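Mitochondrial enolase superfamily member 1 (Homo sapiens, PDB 4A35) catalyses the magnesium-dependent dehydration of L-fuconate to 2-keto-3-deoxy-L-fuconate, a step in the breakdown of L-fucose. Local coordinates at residues Pro273-Pro279 with Ile300-Glu306; Ile351-Ala357 with Glu382-Glu387. All blocks are in the same frame, centred on the assembly; numbering follows the deposited sequence.

Interaction 1. Residues Pro273-Pro279 with Ile300-Glu306. With MG (magnesium ion), chain B.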
# COMPACT_ATOMS: atom_id res chain seq x y z
N PRO A 273 27.02 -0.47 15.72
CA PRO A 273 26.37 -0.96 14.48
C PRO A 273 26.63 -0.04 13.27
O PRO A 273 26.66 1.19 13.43
CB PRO A 273 24.87 -0.94 14.85
CG PRO A 273 24.73 0.10 15.89
CD PRO A 273 26.03 0.04 16.70
N LEU A 274 26.89 -0.61 12.08
CA LEU A 274 27.03 0.24 10.87
C LEU A 274 25.71 0.98 10.54
O LEU A 274 25.66 2.19 10.20
CB LEU A 274 27.47 -0.62 9.67
CG LEU A 274 27.46 0.11 8.30
CD1 LEU A 274 28.53 1.24 8.26
CD2 LEU A 274 27.68 -0.86 7.16
N TRP A 275 24.60 0.24 10.66
CA TRP A 275 23.31 0.80 10.41
C TRP A 275 22.25 0.18 11.30
O TRP A 275 22.42 -0.94 11.86
CB TRP A 275 22.88 0.66 8.93
CG TRP A 275 22.49 -0.71 8.41
CD1 TRP A 275 21.43 -1.47 8.81
CD2 TRP A 275 23.00 -1.31 7.21
NE1 TRP A 275 21.33 -2.60 7.99
CE2 TRP A 275 22.26 -2.51 7.00
CE3 TRP A 275 24.03 -0.97 6.30
CZ2 TRP A 275 22.50 -3.35 5.90
CZ3 TRP A 275 24.28 -1.81 5.23
CH2 TRP A 275 23.50 -2.98 5.01
N ILE A 276 21.15 0.93 11.44
CA ILE A 276 19.89 0.45 12.03
C ILE A 276 18.89 0.40 10.87
O ILE A 276 18.62 1.43 10.21
CB ILE A 276 19.34 1.23 13.28
CG1 ILE A 276 17.95 0.59 13.66
CG2 ILE A 276 19.13 2.75 12.99
CD1 ILE A 276 18.02 -0.93 14.25
N GLU A 277 18.39 -0.80 10.61
CA GLU A 277 17.48 -1.04 9.50
C GLU A 277 16.01 -1.01 10.00
O GLU A 277 15.68 -1.58 11.05
CB GLU A 277 17.85 -2.38 8.86
CG GLU A 277 16.93 -2.83 7.73
CD GLU A 277 17.48 -4.10 7.08
OE1 GLU A 277 18.72 -4.29 7.15
OE2 GLU A 277 16.71 -4.84 6.41
N GLU A 278 15.11 -0.40 9.17
CA GLU A 278 13.69 -0.26 9.43
C GLU A 278 13.40 0.12 10.90
O GLU A 278 12.68 -0.60 11.61
CB GLU A 278 12.93 -1.54 9.05
CG GLU A 278 12.90 -1.78 7.56
CD GLU A 278 11.65 -2.55 7.22
OE1 GLU A 278 11.58 -3.75 7.60
OE2 GLU A 278 10.74 -1.97 6.59
N PRO A 279 13.97 1.23 11.42
CA PRO A 279 13.67 1.61 12.83
C PRO A 279 12.18 1.88 13.06
O PRO A 279 11.70 1.72 14.18
CB PRO A 279 14.52 2.86 13.05
CG PRO A 279 14.67 3.48 11.63
CD PRO A 279 14.88 2.22 10.79
N ILE A 300 25.89 6.04 13.53
CA ILE A 300 24.97 5.02 13.06
C ILE A 300 24.11 5.57 11.89
O ILE A 300 23.37 6.55 12.08
CB ILE A 300 24.07 4.49 14.20
CG1 ILE A 300 24.94 4.05 15.43
CG2 ILE A 300 23.19 3.31 13.69
CD1 ILE A 300 24.13 3.90 16.66
N GLY A 301 24.15 4.87 10.76
CA GLY A 301 23.37 5.27 9.59
C GLY A 301 22.01 4.60 9.67
O GLY A 301 21.84 3.59 10.38
N ILE A 302 21.08 5.10 8.86
CA ILE A 302 19.73 4.51 8.80
C ILE A 302 19.62 3.80 7.47
O ILE A 302 20.04 4.33 6.44
CB ILE A 302 18.63 5.62 8.99
CG1 ILE A 302 18.37 5.90 10.51
CG2 ILE A 302 17.25 5.24 8.26
CD1 ILE A 302 19.57 6.10 11.52
N ALA A 303 19.09 2.57 7.51
CA ALA A 303 18.81 1.75 6.32
C ALA A 303 17.31 1.44 6.25
O ALA A 303 16.70 1.12 7.27
CB ALA A 303 19.59 0.41 6.39
N THR A 304 16.71 1.50 5.06
CA THR A 304 15.32 1.05 4.96
C THR A 304 15.02 0.73 3.52
O THR A 304 15.82 1.09 2.63
CB THR A 304 14.28 2.08 5.59
OG1 THR A 304 12.97 1.44 5.61
CG2 THR A 304 14.17 3.39 4.73
N GLY A 305 13.89 0.06 3.31
CA GLY A 305 13.42 -0.18 1.96
C GLY A 305 12.81 -1.52 1.62
O GLY A 305 12.10 -1.59 0.63
N GLU A 306 13.13 -2.59 2.37
CA GLU A 306 12.60 -3.90 1.98
C GLU A 306 11.05 -3.95 1.84
O GLU A 306 10.59 -4.74 1.03
CB GLU A 306 13.04 -5.00 2.95
CG GLU A 306 12.30 -4.99 4.26
CD GLU A 306 12.88 -6.02 5.20
OE1 GLU A 306 14.11 -5.97 5.40
OE2 GLU A 306 12.13 -6.89 5.68
MG MG B . 15.20 -6.22 7.14
O HOH W 1 14.77 -2.75 4.71
O HOH W 2 11.15 -0.84 4.24
O HOH W 3 10.94 0.84 7.55
O HOH W 4 10.09 -5.96 7.58
O HOH W 5 13.94 -5.06 8.06
O HOH W 6 13.69 -8.07 7.50
O HOH W 7 16.04 -7.84 6.40
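Strands 275-277 and 301-304 run parallel, their axes approaching to 4.5 Å at an angle of 30°, and four backbone hydrogen bonds join them in the ladder expected of parallel strands: G301 N to L274 O (3.1 Å), I276 N to G301 O (2.9 Å), A303 N to I276 O (3.0 Å) and E278 N to A303 O (2.9 Å). With helix 285-295 as the crossover they form a beta-alpha-beta unit of the enolase-superfamily barrel. On the face of I276 and I302, CG2 of I276 meets CD1 of I302 at 3.7 Å, and helices 258-268 and 285-295 cover this side. The other face carries W275, E277 and A303 and looks into the barrel: the A303 methyl makes a CH-pi contact with the five-membered ring of W275. Near the C-terminal ends of the strands the chemistry turns acidic. E277 OE1 takes a hydrogen bond from W275 NE1 (3.2 Å) and a salt bridge from K221, while D251 joins E277 and E306 on the metal. That shared cation explains how E277 OE2 and E306 OE1 can lie 3.0 Å apart without a hydrogen bond: magnesium binds them at 2.2 and 2.1 Å, respectively, and waters 5, 6 and 7 complete six ligands.

Interaction 2. Residues Ile351-Ala357 with Glu382-Glu387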
# COMPACT_ATOMS: atom_id res chain seq x y z
N ILE A 351 23.45 7.91 -3.07
CA ILE A 351 23.10 7.11 -1.90
C ILE A 351 23.41 5.63 -2.25
O ILE A 351 22.95 5.15 -3.29
CB ILE A 351 21.64 7.33 -1.41
CG1 ILE A 351 21.49 8.80 -0.84
CG2 ILE A 351 21.23 6.30 -0.39
CD1 ILE A 351 22.39 9.12 0.41
N PRO A 352 24.16 4.91 -1.38
CA PRO A 352 24.48 3.48 -1.70
C PRO A 352 23.28 2.57 -1.55
O PRO A 352 22.46 2.71 -0.63
CB PRO A 352 25.56 3.12 -0.66
CG PRO A 352 25.26 4.00 0.53
CD PRO A 352 24.79 5.32 -0.11
N VAL A 353 23.20 1.58 -2.47
CA VAL A 353 22.14 0.58 -2.47
C VAL A 353 22.72 -0.71 -1.85
O VAL A 353 23.77 -1.24 -2.31
CB VAL A 353 21.52 0.33 -3.89
CG1 VAL A 353 20.49 -0.80 -3.88
CG2 VAL A 353 20.88 1.60 -4.44
N CYS A 354 22.01 -1.22 -0.84
CA CYS A 354 22.33 -2.48 -0.10
C CYS A 354 21.10 -3.37 -0.15
O CYS A 354 20.17 -3.22 0.65
CB CYS A 354 22.75 -2.17 1.33
SG CYS A 354 24.31 -1.25 1.44
N PRO A 355 21.01 -4.22 -1.18
CA PRO A 355 19.73 -4.94 -1.38
C PRO A 355 19.28 -5.78 -0.19
O PRO A 355 20.10 -6.35 0.55
CB PRO A 355 20.03 -5.87 -2.56
CG PRO A 355 21.04 -5.11 -3.35
CD PRO A 355 21.94 -4.45 -2.31
N HIS A 356 17.95 -5.91 -0.05
CA HIS A 356 17.36 -6.86 0.85
C HIS A 356 17.32 -8.20 0.12
O HIS A 356 17.09 -8.27 -1.10
CB HIS A 356 15.93 -6.41 1.28
CG HIS A 356 15.10 -7.48 1.94
ND1 HIS A 356 14.07 -8.13 1.25
CD2 HIS A 356 15.15 -7.96 3.20
CE1 HIS A 356 13.53 -8.97 2.12
NE2 HIS A 356 14.12 -8.90 3.31
N ALA A 357 17.45 -9.27 0.87
CA ALA A 357 17.35 -10.60 0.27
C ALA A 357 16.92 -11.64 1.33
O ALA A 357 16.28 -11.26 2.33
CB ALA A 357 18.66 -10.97 -0.42
N GLU A 382 31.77 0.88 -2.66
CA GLU A 382 31.88 1.66 -1.45
C GLU A 382 30.52 1.80 -0.76
O GLU A 382 29.54 2.23 -1.39
CB GLU A 382 32.47 3.04 -1.74
CG GLU A 382 32.84 3.74 -0.46
CD GLU A 382 33.55 5.06 -0.65
OE1 GLU A 382 34.03 5.35 -1.78
OE2 GLU A 382 33.60 5.83 0.34
N ASN A 383 30.48 1.43 0.54
CA ASN A 383 29.27 1.47 1.37
C ASN A 383 28.16 0.55 0.83
O ASN A 383 27.00 0.68 1.27
CB ASN A 383 28.73 2.91 1.48
CG ASN A 383 29.70 3.82 2.18
OD1 ASN A 383 30.33 3.41 3.13
ND2 ASN A 383 29.89 5.03 1.67
N ARG A 384 28.50 -0.40 -0.08
CA ARG A 384 27.47 -1.27 -0.67
C ARG A 384 27.80 -2.72 -0.40
O ARG A 384 28.96 -3.14 -0.40
CB ARG A 384 27.32 -1.03 -2.19
CG ARG A 384 26.86 0.41 -2.51
CD ARG A 384 27.22 0.78 -3.93
NE ARG A 384 26.68 2.08 -4.34
CZ ARG A 384 27.27 3.27 -4.19
NH1 ARG A 384 28.47 3.36 -3.60
NH2 ARG A 384 26.68 4.37 -4.65
N VAL A 385 26.73 -3.49 -0.15
CA VAL A 385 26.82 -4.92 0.18
C VAL A 385 25.45 -5.54 -0.06
O VAL A 385 24.44 -4.88 0.13
CB VAL A 385 27.29 -5.08 1.66
CG1 VAL A 385 26.25 -4.56 2.66
CG2 VAL A 385 27.74 -6.50 1.98
N CYS A 386 25.42 -6.82 -0.40
CA CYS A 386 24.15 -7.49 -0.65
C CYS A 386 23.81 -8.43 0.49
O CYS A 386 24.66 -9.22 0.88
CB CYS A 386 24.19 -8.24 -1.98
SG CYS A 386 22.55 -8.81 -2.51
N GLU A 387 22.57 -8.43 0.96
CA GLU A 387 22.22 -9.37 2.02
C GLU A 387 22.28 -10.83 1.50
O GLU A 387 21.99 -11.09 0.32
CB GLU A 387 20.82 -9.07 2.54
CG GLU A 387 20.34 -9.96 3.70
CD GLU A 387 19.09 -9.43 4.39
OE1 GLU A 387 18.26 -8.77 3.72
OE2 GLU A 387 18.95 -9.68 5.62
O HOH W 8 23.96 4.66 -5.85
O HOH W 9 24.27 1.50 -5.46
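E387, in strand 386-388, loses the most surface here, 79 Å², and holds the end of the 351-357 loop through both its side chain and its backbone. Its OE1 accepts a hydrogen bond from A357 N (3.0 Å), and its own backbone N donates a longer one to P355 O (3.3 Å). OE1 also lies 3.3 Å from CD2 of H356, whose ND1 is hydrogen-bonded to D329, whereas OE2 turns to T193 and K221. The two segments run broadly alongside each other, their end-to-end directions 24° apart. In the barrel of this mandelate racemase/muconate lactonizing enzyme relative, 351-357 continues the parallel wall beyond strand 325-326, with backbone bonds to L326 and I328, and helix 362-377 packs behind V353 and P355 before the chain returns as 382-387. E387 and the H356-A357 pair are probably substrate-binding, and H356 is a predicted active-site residue. At the far end R384 (61 Å²) and P352 (58 Å²) pack together: CB of P352 is 3.5 Å from CG of R384, and CA of P352 lies over one face of the guanidinium. Water 8 links R384 NH2 (3.0 Å) to I351 O (2.8 Å), and water 9 accepts from both R384 NE (2.7 Å) and V353 N (3.2 Å).

How the interactions relate
Successive parts of one barrel can contribute separately to a single active site, and these two contacts illustrate it. Both segments of interaction 1 precede those of interaction 2 in the sequence, yet the centres of the contacts lie only 11 Å apart and they touch directly. At the catalytic end, OE1 of the metal ligand E306 is 3.1 Å from CD2 of H356. Deeper in the barrel W275 bridges both segments of interaction 2, CZ3 lying 3.8 Å from C354 SG and CH2 3.9 Å from V385 CG1. K221 provides a further connection, forming salt bridges with E277 and E387. Interaction 1 supplies two magnesium ligands, which probably also bind substrate, and interaction 2 adds further probable substrate-binding residues beside them.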